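Long-range contact in bifunctional protein PutA (Bdellovibrio bacteriovorus, PDB 5UR2), which probably oxidises proline to glutamate in two steps, pairing a flavin-dependent proline dehydrogenase with an NAD-dependent glutamate semialdehyde dehydrogenase: residues B[498-503]-B[673-678]. Sequence-based numbering, arbitrary orientation.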
ATOM      1  N   ASN B 498     -25.756  29.732 -10.525  1.00 23.69           N
ATOM      2  CA  ASN B 498     -26.176  29.075 -11.749  1.00 25.83           C
ATOM      3  C   ASN B 498     -25.651  27.652 -11.787  1.00 22.82           C
ATOM      4  O   ASN B 498     -24.661  27.311 -11.135  1.00 22.91           O
ATOM      5  CB  ASN B 498     -25.682  29.838 -12.981  1.00 24.26           C
ATOM      6  CG  ASN B 498     -26.419  31.129 -13.183  1.00 29.78           C
ATOM      7  OD1 ASN B 498     -27.634  31.195 -12.965  1.00 24.46           O
ATOM      8  ND2 ASN B 498     -25.701  32.170 -13.616  1.00 30.63           N
ATOM      9  N   ILE B 499     -26.352  26.819 -12.557  1.00 25.42           N
ATOM     10  CA  ILE B 499     -25.827  25.524 -12.956  1.00 22.39           C
ATOM     11  C   ILE B 499     -24.643  25.738 -13.891  1.00 27.32           C
ATOM     12  O   ILE B 499     -24.642  26.672 -14.707  1.00 26.40           O
ATOM     13  CB  ILE B 499     -26.940  24.716 -13.643  1.00 25.54           C
ATOM     14  CG1 ILE B 499     -28.165  24.634 -12.745  1.00 21.49           C
ATOM     15  CG2 ILE B 499     -26.459  23.328 -14.005  1.00 31.97           C
ATOM     16  CD1 ILE B 499     -29.468  24.581 -13.535  1.00 30.16           C
ATOM     17  N   VAL B 500     -23.625  24.879 -13.796  1.00 22.69           N
ATOM     18  CA  VAL B 500     -22.456  24.991 -14.668  1.00 22.96           C
ATOM     19  C   VAL B 500     -22.161  23.639 -15.297  1.00 23.05           C
ATOM     20  O   VAL B 500     -21.712  22.718 -14.610  1.00 24.05           O
ATOM     21  CB  VAL B 500     -21.218  25.509 -13.930  1.00 23.35           C
ATOM     22  CG1 VAL B 500     -20.101  25.696 -14.932  1.00 26.09           C
ATOM     23  CG2 VAL B 500     -21.540  26.817 -13.237  1.00 19.81           C
ATOM     24  N   ILE B 501     -22.355  23.539 -16.609  1.00 20.85           N
ATOM     25  CA  ILE B 501     -22.090  22.317 -17.361  1.00 24.43           C
ATOM     26  C   ILE B 501     -21.181  22.653 -18.537  1.00 22.11           C
ATOM     27  O   ILE B 501     -21.480  23.568 -19.312  1.00 25.25           O
ATOM     28  CB  ILE B 501     -23.403  21.670 -17.850  1.00 21.84           C
ATOM     29  CG1 ILE B 501     -24.294  21.321 -16.657  1.00 21.23           C
ATOM     30  CG2 ILE B 501     -23.128  20.451 -18.718  1.00 18.84           C
ATOM     31  CD1 ILE B 501     -25.674  20.792 -17.058  1.00 21.21           C
ATOM     32  N   ASN B 502     -20.103  21.882 -18.700  1.00 20.23           N
ATOM     33  CA  ASN B 502     -19.109  22.165 -19.739  1.00 30.79           C
ATOM     34  C   ASN B 502     -18.604  23.602 -19.624  1.00 29.51           C
ATOM     35  O   ASN B 502     -18.438  24.300 -20.619  1.00 32.22           O
ATOM     36  CB  ASN B 502     -19.668  21.909 -21.149  1.00 25.08           C
ATOM     37  CG  ASN B 502     -19.347  20.521 -21.678  1.00 29.60           C
ATOM     38  OD1 ASN B 502     -18.358  19.897 -21.290  1.00 33.01           O
ATOM     39  ND2 ASN B 502     -20.173  20.041 -22.584  1.00 24.84           N
ATOM     40  N   ASN B 503     -18.396  24.058 -18.392  1.00 27.56           N
ATOM     41  CA  ASN B 503     -17.904  25.401 -18.076  1.00 25.88           C
ATOM     42  C   ASN B 503     -18.814  26.512 -18.601  1.00 30.51           C
ATOM     43  O   ASN B 503     -18.370  27.659 -18.752  1.00 34.17           O
ATOM     44  CB  ASN B 503     -16.462  25.618 -18.574  1.00 27.21           C
ATOM     45  CG  ASN B 503     -15.429  24.850 -17.737  1.00 33.52           C
ATOM     46  OD1 ASN B 503     -15.753  24.357 -16.656  1.00 32.63           O
ATOM     47  ND2 ASN B 503     -14.179  24.768 -18.225  1.00 31.06           N
ATOM     48  N   VAL B 673     -21.682  27.859  -1.008  1.00 23.46           N
ATOM     49  CA  VAL B 673     -20.311  27.403  -0.760  1.00 16.56           C
ATOM     50  C   VAL B 673     -19.794  26.621  -1.958  1.00 21.06           C
ATOM     51  O   VAL B 673     -18.675  26.844  -2.444  1.00 21.42           O
ATOM     52  CB  VAL B 673     -20.241  26.561   0.529  1.00 22.56           C
ATOM     53  CG1 VAL B 673     -18.858  25.899   0.684  1.00 20.05           C
ATOM     54  CG2 VAL B 673     -20.536  27.424   1.744  1.00 24.07           C
ATOM     55  N   ALA B 674     -20.605  25.690  -2.454  1.00 17.02           N
ATOM     56  CA  ALA B 674     -20.165  24.832  -3.552  1.00 16.22           C
ATOM     57  C   ALA B 674     -19.994  25.619  -4.845  1.00 18.26           C
ATOM     58  O   ALA B 674     -19.159  25.266  -5.687  1.00 26.06           O
ATOM     59  CB  ALA B 674     -21.148  23.686  -3.730  1.00 16.37           C
ATOM     60  N   TRP B 675     -20.805  26.659  -5.029  1.00 17.44           N
ATOM     61  CA  TRP B 675     -20.628  27.566  -6.155  1.00 18.86           C
ATOM     62  C   TRP B 675     -19.240  28.189  -6.123  1.00 22.40           C
ATOM     63  O   TRP B 675     -18.543  28.228  -7.145  1.00 21.31           O
ATOM     64  CB  TRP B 675     -21.746  28.607  -6.101  1.00 19.51           C
ATOM     65  CG  TRP B 675     -21.649  29.857  -6.938  1.00 22.84           C
ATOM     66  CD1 TRP B 675     -21.418  31.124  -6.479  1.00 22.22           C
ATOM     67  CD2 TRP B 675     -21.879  29.977  -8.350  1.00 26.37           C
ATOM     68  NE1 TRP B 675     -21.476  32.027  -7.522  1.00 22.44           N
ATOM     69  CE2 TRP B 675     -21.755  31.346  -8.680  1.00 28.23           C
ATOM     70  CE3 TRP B 675     -22.173  29.059  -9.369  1.00 28.15           C
ATOM     71  CZ2 TRP B 675     -21.899  31.818  -9.989  1.00 32.08           C
ATOM     72  CZ3 TRP B 675     -22.323  29.531 -10.669  1.00 29.82           C
ATOM     73  CH2 TRP B 675     -22.176  30.898 -10.967  1.00 34.00           C
ATOM     74  N   GLY B 676     -18.790  28.604  -4.935  1.00 20.42           N
ATOM     75  CA  GLY B 676     -17.420  29.067  -4.806  1.00 16.29           C
ATOM     76  C   GLY B 676     -16.409  28.007  -5.211  1.00 26.30           C
ATOM     77  O   GLY B 676     -15.417  28.312  -5.876  1.00 25.17           O
ATOM     78  N   LEU B 677     -16.660  26.740  -4.842  1.00 18.55           N
ATOM     79  CA  LEU B 677     -15.750  25.669  -5.252  1.00 15.26           C
ATOM     80  C   LEU B 677     -15.690  25.543  -6.769  1.00 20.30           C
ATOM     81  O   LEU B 677     -14.602  25.399  -7.344  1.00 22.79           O
ATOM     82  CB  LEU B 677     -16.155  24.330  -4.620  1.00 16.98           C
ATOM     83  CG  LEU B 677     -15.323  23.112  -5.067  1.00 17.29           C
ATOM     84  CD1 LEU B 677     -13.849  23.196  -4.644  1.00 15.89           C
ATOM     85  CD2 LEU B 677     -15.923  21.798  -4.560  1.00 17.85           C
ATOM     86  N   MET B 678     -16.847  25.596  -7.434  1.00 18.55           N
ATOM     87  CA  MET B 678     -16.863  25.450  -8.889  1.00 18.44           C
ATOM     88  C   MET B 678     -16.095  26.583  -9.573  1.00 18.84           C
ATOM     89  O   MET B 678     -15.378  26.355 -10.557  1.00 21.99           O
ATOM     90  CB  MET B 678     -18.312  25.398  -9.388  1.00 20.50           C
ATOM     91  CG  MET B 678     -18.436  25.101 -10.881  1.00 20.14           C
ATOM     92  SD  MET B 678     -17.696  23.538 -11.314  1.00 25.15           S
ATOM     93  CE  MET B 678     -17.509  23.716 -13.087  1.00 20.52           C
TER
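Val-500, on the strand of a beta-hairpin, packs against Trp-675 and Met-678 on one side of helix 671-684 in a mainly apolar strand-on-helix contact within the aldehyde dehydrogenase half of the chain, joined at one end by the backbone of Asn-498. Val-500, buried and beta-branched, is at home in a strand and meets each helix residue with a different methyl. Its CG1, anti to the backbone N (chi1 -175°), lies 3.7 Å from Met-678 CE, while CG2 comes obliquely to the indole, 3.8 Å from Trp-675 CZ3. Met-678 suits its place because a long unbranched chain leaves the helix with CG anti to the backbone N (chi1 -174°), then bends at chi2, ending with CE against the valine and 4.0 Å from Asn-503 OD1. The broad, flat Trp-675 ring can lie beside a backbone as well as a methyl: in van der Waals contact, Asn-498 N sits over one face, 3.4 Å from CZ3, and Asn-498 O is 3.3 Å from that carbon. Asn-498 CB also lies by the ring, while its ND2 donates to Glu-505 OE1 on the returning strand. Ile-499 and Ile-501 point away from helix 671-684, toward helix 532-549. Strand 691-693, bonded to Val-500 through Phe-693, links the hairpin to the parallel strands beside helix 671-684, an alpha/beta packing consistent with the Rossmann-type NAD-binding domain of aldehyde dehydrogenases.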